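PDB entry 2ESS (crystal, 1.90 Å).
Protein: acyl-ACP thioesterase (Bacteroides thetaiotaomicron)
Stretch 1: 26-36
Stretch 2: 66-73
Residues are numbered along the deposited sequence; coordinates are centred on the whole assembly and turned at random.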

# COMPACT_ATOMS: atom_id res chain seq x y z
N LEU A 26 8.12 0.07 -9.44
CA LEU A 26 6.79 -0.15 -8.89
C LEU A 26 6.62 -1.64 -8.57
O LEU A 26 7.05 -2.52 -9.34
CB LEU A 26 5.74 0.28 -9.93
CG LEU A 26 4.29 0.57 -9.47
CD1 LEU A 26 4.28 1.88 -8.71
CD2 LEU A 26 3.34 0.65 -10.70
N THR A 27 6.03 -1.93 -7.41
CA THR A 27 5.93 -3.31 -7.02
C THR A 27 4.70 -3.91 -7.76
O THR A 27 3.76 -3.19 -8.12
CB THR A 27 5.77 -3.49 -5.49
OG1 THR A 27 4.53 -2.91 -5.07
CG2 THR A 27 6.95 -2.84 -4.70
N MSE A 28 4.71 -5.23 -7.91
CA MSE A 28 3.60 -5.95 -8.52
C MSE A 28 2.30 -5.77 -7.77
O MSE A 28 1.22 -5.66 -8.40
CB MSE A 28 3.89 -7.46 -8.60
CG MSE A 28 2.94 -8.24 -9.53
SE MSE A 28 3.17 -7.67 -11.42
CE MSE A 28 5.04 -8.00 -11.59
N GLY A 29 2.38 -5.82 -6.44
CA GLY A 29 1.24 -5.63 -5.55
C GLY A 29 0.60 -4.27 -5.79
O GLY A 29 -0.62 -4.17 -5.93
N VAL A 30 1.43 -3.23 -5.89
CA VAL A 30 0.90 -1.86 -6.11
C VAL A 30 0.31 -1.72 -7.49
O VAL A 30 -0.74 -1.06 -7.64
CB VAL A 30 1.98 -0.76 -5.86
CG1 VAL A 30 1.50 0.60 -6.36
CG2 VAL A 30 2.31 -0.73 -4.36
N LEU A 31 0.94 -2.33 -8.49
CA LEU A 31 0.39 -2.33 -9.85
C LEU A 31 -0.97 -3.02 -9.88
O LEU A 31 -1.90 -2.50 -10.46
CB LEU A 31 1.30 -3.02 -10.85
CG LEU A 31 0.81 -3.07 -12.30
CD1 LEU A 31 0.46 -1.67 -12.87
CD2 LEU A 31 1.86 -3.78 -13.16
N GLY A 32 -1.06 -4.22 -9.31
CA GLY A 32 -2.35 -4.92 -9.13
C GLY A 32 -3.41 -4.03 -8.47
O GLY A 32 -4.52 -3.93 -8.97
N ASN A 33 -3.03 -3.35 -7.40
CA ASN A 33 -3.91 -2.37 -6.71
C ASN A 33 -4.44 -1.32 -7.70
O ASN A 33 -5.67 -1.09 -7.79
CB ASN A 33 -3.22 -1.68 -5.52
CG ASN A 33 -4.18 -0.73 -4.74
OD1 ASN A 33 -5.21 -1.15 -4.27
ND2 ASN A 33 -3.84 0.54 -4.67
N HIS A 34 -3.54 -0.71 -8.48
CA HIS A 34 -3.96 0.28 -9.49
C HIS A 34 -4.93 -0.32 -10.54
O HIS A 34 -5.94 0.30 -10.89
CB HIS A 34 -2.75 0.90 -10.17
CG HIS A 34 -1.97 1.83 -9.26
ND1 HIS A 34 -2.58 2.76 -8.46
CD2 HIS A 34 -0.65 1.99 -9.07
CE1 HIS A 34 -1.67 3.44 -7.80
NE2 HIS A 34 -0.48 3.00 -8.16
N LEU A 35 -4.58 -1.48 -11.08
CA LEU A 35 -5.44 -2.15 -12.09
C LEU A 35 -6.83 -2.38 -11.54
O LEU A 35 -7.81 -2.01 -12.16
CB LEU A 35 -4.81 -3.46 -12.58
CG LEU A 35 -3.39 -3.37 -13.19
CD1 LEU A 35 -2.90 -4.79 -13.57
CD2 LEU A 35 -3.29 -2.38 -14.39
N LEU A 36 -6.95 -2.98 -10.35
CA LEU A 36 -8.25 -3.30 -9.77
C LEU A 36 -9.05 -2.05 -9.42
O LEU A 36 -10.25 -1.99 -9.66
CB LEU A 36 -8.08 -4.24 -8.56
CG LEU A 36 -7.41 -5.57 -8.91
CD1 LEU A 36 -7.33 -6.54 -7.68
CD2 LEU A 36 -8.13 -6.25 -10.09
N ALA A 66 -3.83 -11.80 -15.02
CA ALA A 66 -2.49 -12.00 -15.62
C ALA A 66 -1.97 -10.63 -16.01
O ALA A 66 -2.70 -9.85 -16.61
CB ALA A 66 -2.50 -12.93 -16.83
N ILE A 67 -0.72 -10.38 -15.64
CA ILE A 67 0.03 -9.14 -15.91
C ILE A 67 1.30 -9.52 -16.67
O ILE A 67 2.03 -10.45 -16.30
CB ILE A 67 0.42 -8.41 -14.60
CG1 ILE A 67 -0.81 -8.11 -13.75
CG2 ILE A 67 1.20 -7.07 -14.88
CD1 ILE A 67 -0.48 -7.67 -12.29
N GLU A 68 1.55 -8.86 -17.79
CA GLU A 68 2.78 -9.11 -18.56
C GLU A 68 3.44 -7.78 -18.89
O GLU A 68 2.77 -6.87 -19.41
CB GLU A 68 2.49 -9.91 -19.83
CG GLU A 68 3.71 -10.53 -20.49
CD GLU A 68 3.36 -11.51 -21.62
OE1 GLU A 68 4.16 -11.55 -22.58
OE2 GLU A 68 2.32 -12.22 -21.54
N LEU A 69 4.72 -7.67 -18.55
CA LEU A 69 5.45 -6.38 -18.57
C LEU A 69 6.76 -6.47 -19.31
O LEU A 69 7.47 -7.45 -19.16
CB LEU A 69 5.75 -5.92 -17.15
CG LEU A 69 4.57 -5.68 -16.20
CD1 LEU A 69 5.08 -5.68 -14.78
CD2 LEU A 69 3.83 -4.41 -16.54
N ASP A 70 7.08 -5.44 -20.10
CA ASP A 70 8.43 -5.22 -20.61
C ASP A 70 9.28 -4.46 -19.59
O ASP A 70 10.49 -4.65 -19.50
CB ASP A 70 8.39 -4.36 -21.88
CG ASP A 70 7.85 -5.12 -23.08
OD1 ASP A 70 7.89 -6.38 -23.09
OD2 ASP A 70 7.40 -4.44 -24.03
N GLU A 71 8.66 -3.56 -18.86
CA GLU A 71 9.31 -2.84 -17.77
C GLU A 71 8.23 -2.32 -16.83
O GLU A 71 7.05 -2.42 -17.12
CB GLU A 71 10.16 -1.69 -18.30
CG GLU A 71 9.38 -0.60 -18.97
N MSE A 72 8.66 -1.82 -15.70
CA MSE A 72 7.82 -1.34 -14.61
C MSE A 72 8.14 0.15 -14.45
O MSE A 72 9.29 0.55 -14.56
CB MSE A 72 8.26 -2.13 -13.38
CG MSE A 72 7.34 -2.28 -12.27
SE MSE A 72 5.50 -2.80 -12.67
CE MSE A 72 5.29 -4.25 -11.35
N PRO A 73 7.16 0.99 -14.12
CA PRO A 73 7.52 2.39 -13.85
C PRO A 73 8.57 2.58 -12.73
O PRO A 73 8.57 1.82 -11.77
CB PRO A 73 6.21 3.00 -13.39
CG PRO A 73 5.18 2.15 -13.89
CD PRO A 73 5.73 0.75 -13.99

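The centre of the contact is apolar. Met28, Leu31 and Leu35 on the helix meet Ile67 and Leu69 on the strand, with Met72 from the loop that follows. Met28 and Met72 are selenomethionines.

Leu31 points toward the second stretch and touches three of its residues. Its CD2 lies 3.8 Å from Ile67 CG2, 4.0 Å from Leu69 CD2 and 3.8 Å from Met72 SE. An apolar leucine suits this buried spot: its CD2 methyl sits among apolar atoms of Ile67, Leu69 and Met72. One turn further along the helix, Leu35 CD1 rests 3.9 Å from Ile67 CG1. The CA-to-CB bond of Met28 points sideways to the second stretch, but its long chain brings the end nearer. Its SE is 3.8 Å from Ile67 CD1, and its CE is 3.9 Å from Leu69 CD1.

On the strand, Ile67 and Leu69 both point toward the helix, while Glu68 between them points away. This is the usual alternation of a strand. The helix and strand axes come no closer than 10.7 Å, and side chains fill the space between. Gly32 brings no side chain to this layer.

Met72 covers the start of the helix. Its CE lies 3.8 Å from Met28 CE and 3.6 Å from Met28 N. Its CG sits 3.0 Å from Leu26 O, a tight approach. Leu26 also points toward the second stretch, and its CD2 packs 4.0 Å from Pro73 CG.

The polar edge is backbone. Leu26 N donates to Pro73 O at 2.9 Å, nearly straight at 168°. It is the only hydrogen bond between the stretches. Next to it, Thr27 points away and caps the helix: its OG1 accepts from Val30 N at 3.2 Å. In all, 439 Å² is buried, summed over both sides.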